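Local coordinates for zinc-type alcohol dehydrogenase-like protein YAHK (Escherichia coli, PDB 1UUF) that reduces a wide range of aldehydes to the corresponding alcohols, strongly preferring NADPH to NADH as electron donor, and binds two zinc ions per subunit, at residues H220-T225 and E241-R246. Residues are numbered along the deposited sequence; the frame is centred on the assembly and turned at random.
Sequences HVVAFT and EVVNSR
Phe224 meets Val243 obliquely, the two side chains running alongside each other from neighbouring strands. Its ring atoms CD2 and CE2 rest against CB and CG1 of Val243, with CD2 3.7 Å from Val243 CB. With CG opposite the carbonyl carbon (chi1 -65°), the ring runs alongside Val243. Beyond the pair, the rings of Phe274 (edge-to-face) and Phe258 also meet that of Phe224, and Met251 of helix 248-252 touches both Phe224 and Val243. A large apolar ring suits this buried place, where aromatic rings, a methionine and a valine surround it. On the same side of the sheet, Val222 CG1 lies 3.9 Å from Val243 CG2, and the aliphatic CB of Glu241 passes Val222 CG2 at the partly exposed end; beta-branched valines suit a strand and cover this face of the sheet with methyl groups.

Ala223, Val242 and Thr225 face the other side. There Ala234 of helix 231-237 touches both Ala223 and Val242, and the small alanine at 223 suits a place where the helix packs close.

The backbones run parallel, 25° apart in direction. Ala223 turns both its N-H and its C=O to strand 241-244: N donates to Glu241 O, and O accepts from Val243 N at 2.8 Å. Thr225 N then donates to Val243 O, and Thr225 O receives Ser245 N at 2.8 Å, carrying the pairing just past strand 241-244. Here the chain turns: Asn244 OD1 accepts from Arg246 N at 2.9 Å, an Asx turn for which a short carboxamide is well suited, while Asn244 ND2 bonds Glu228.

Strand 220-225, helix 231-237 and strand 241-244 thus form a beta-alpha-beta unit, with 241-244 at the edge of the six-stranded parallel sheet in 3-2-1-4-5-6 order that defines the Rossmann fold of zinc-containing alcohol dehydrogenases.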
loop_
_atom_site.group_PDB
_atom_site.type_symbol
_atom_site.label_atom_id
_atom_site.label_comp_id
_atom_site.label_asym_id
_atom_site.label_seq_id
_atom_site.Cartn_x
_atom_site.Cartn_y
_atom_site.Cartn_z
ATOM N N HIS A 220 -6.325 19.693 5.528
ATOM C CA HIS A 220 -5.253 20.676 5.552
ATOM C C HIS A 220 -4.417 20.178 4.381
ATOM O O HIS A 220 -3.873 19.074 4.425
ATOM C CB HIS A 220 -4.458 20.592 6.850
ATOM C CG HIS A 220 -3.315 21.554 6.911
ATOM N ND1 HIS A 220 -2.104 21.312 6.298
ATOM C CD2 HIS A 220 -3.207 22.774 7.490
ATOM C CE1 HIS A 220 -1.300 22.341 6.496
ATOM N NE2 HIS A 220 -1.945 23.242 7.216
ATOM N N VAL A 221 -4.327 20.987 3.333
ATOM C CA VAL A 221 -3.627 20.582 2.120
ATOM C C VAL A 221 -2.232 21.148 1.895
ATOM O O VAL A 221 -2.022 22.354 1.970
ATOM C CB VAL A 221 -4.484 20.935 0.887
ATOM C CG1 VAL A 221 -3.810 20.443 -0.389
ATOM C CG2 VAL A 221 -5.868 20.328 1.036
ATOM N N VAL A 222 -1.287 20.256 1.613
ATOM C CA VAL A 222 0.083 20.653 1.322
ATOM C C VAL A 222 0.370 20.230 -0.114
ATOM O O VAL A 222 0.268 19.049 -0.450
ATOM C CB VAL A 222 1.100 19.956 2.247
ATOM C CG1 VAL A 222 2.513 20.415 1.893
ATOM C CG2 VAL A 222 0.790 20.281 3.701
ATOM N N ALA A 223 0.697 21.198 -0.965
ATOM C CA ALA A 223 1.004 20.901 -2.355
ATOM C C ALA A 223 2.507 20.797 -2.522
ATOM O O ALA A 223 3.254 21.564 -1.919
ATOM C CB ALA A 223 0.457 21.995 -3.265
ATOM N N PHE A 224 2.944 19.845 -3.343
ATOM C CA PHE A 224 4.362 19.642 -3.602
ATOM C C PHE A 224 4.684 19.918 -5.066
ATOM O O PHE A 224 4.015 19.407 -5.967
ATOM C CB PHE A 224 4.778 18.203 -3.274
ATOM C CG PHE A 224 4.661 17.849 -1.823
ATOM C CD1 PHE A 224 3.435 17.489 -1.273
ATOM C CD2 PHE A 224 5.781 17.875 -1.002
ATOM C CE1 PHE A 224 3.329 17.159 0.080
ATOM C CE2 PHE A 224 5.687 17.547 0.352
ATOM C CZ PHE A 224 4.458 17.189 0.892
ATOM N N THR A 225 5.717 20.719 -5.297
ATOM C CA THR A 225 6.144 21.044 -6.653
ATOM C C THR A 225 7.651 20.839 -6.726
ATOM O O THR A 225 8.314 20.770 -5.697
ATOM C CB THR A 225 5.840 22.509 -7.001
ATOM O OG1 THR A 225 6.178 22.752 -8.371
ATOM C CG2 THR A 225 6.653 23.440 -6.113
ATOM N N GLU A 241 -0.356 25.018 2.392
ATOM C CA GLU A 241 1.102 25.079 2.436
ATOM C C GLU A 241 1.644 24.536 1.124
ATOM O O GLU A 241 0.988 23.734 0.460
ATOM C CB GLU A 241 1.657 24.224 3.578
ATOM C CG GLU A 241 1.346 24.715 4.982
ATOM C CD GLU A 241 1.976 23.830 6.045
ATOM O OE1 GLU A 241 1.433 22.740 6.329
ATOM O OE2 GLU A 241 3.028 24.218 6.588
ATOM N N VAL A 242 2.841 24.976 0.758
ATOM C CA VAL A 242 3.478 24.509 -0.462
ATOM C C VAL A 242 4.916 24.128 -0.153
ATOM O O VAL A 242 5.609 24.813 0.607
ATOM C CB VAL A 242 3.463 25.585 -1.570
ATOM C CG1 VAL A 242 4.154 25.056 -2.812
ATOM C CG2 VAL A 242 2.030 25.966 -1.900
ATOM N N VAL A 243 5.353 23.018 -0.731
ATOM C CA VAL A 243 6.709 22.538 -0.527
ATOM C C VAL A 243 7.396 22.252 -1.854
ATOM O O VAL A 243 6.806 21.657 -2.755
ATOM C CB VAL A 243 6.713 21.242 0.314
ATOM C CG1 VAL A 243 8.121 20.653 0.374
ATOM C CG2 VAL A 243 6.208 21.532 1.718
ATOM N N ASN A 244 8.639 22.707 -1.986
ATOM C CA ASN A 244 9.414 22.427 -3.188
ATOM C C ASN A 244 10.100 21.126 -2.805
ATOM O O ASN A 244 11.006 21.122 -1.971
ATOM C CB ASN A 244 10.470 23.502 -3.438
ATOM C CG ASN A 244 11.255 23.251 -4.710
ATOM O OD1 ASN A 244 11.594 22.109 -5.026
ATOM N ND2 ASN A 244 11.555 24.315 -5.443
ATOM N N SER A 245 9.664 20.022 -3.400
ATOM C CA SER A 245 10.216 18.717 -3.064
ATOM C C SER A 245 11.713 18.563 -3.314
ATOM O O SER A 245 12.311 17.571 -2.892
ATOM C CB SER A 245 9.446 17.614 -3.799
ATOM O OG SER A 245 9.489 17.793 -5.202
ATOM N N ARG A 246 12.320 19.534 -3.989
ATOM C CA ARG A 246 13.755 19.474 -4.253
ATOM C C ARG A 246 14.557 20.106 -3.117
ATOM O O ARG A 246 15.786 20.043 -3.109
ATOM C CB ARG A 246 14.102 20.183 -5.563
ATOM C CG ARG A 246 13.462 19.591 -6.806
ATOM C CD ARG A 246 14.182 20.093 -8.047
ATOM N NE ARG A 246 15.532 19.541 -8.128
ATOM C CZ ARG A 246 16.504 20.043 -8.883
ATOM N NH1 ARG A 246 16.284 21.118 -9.628
ATOM N NH2 ARG A 246 17.699 19.467 -8.896
#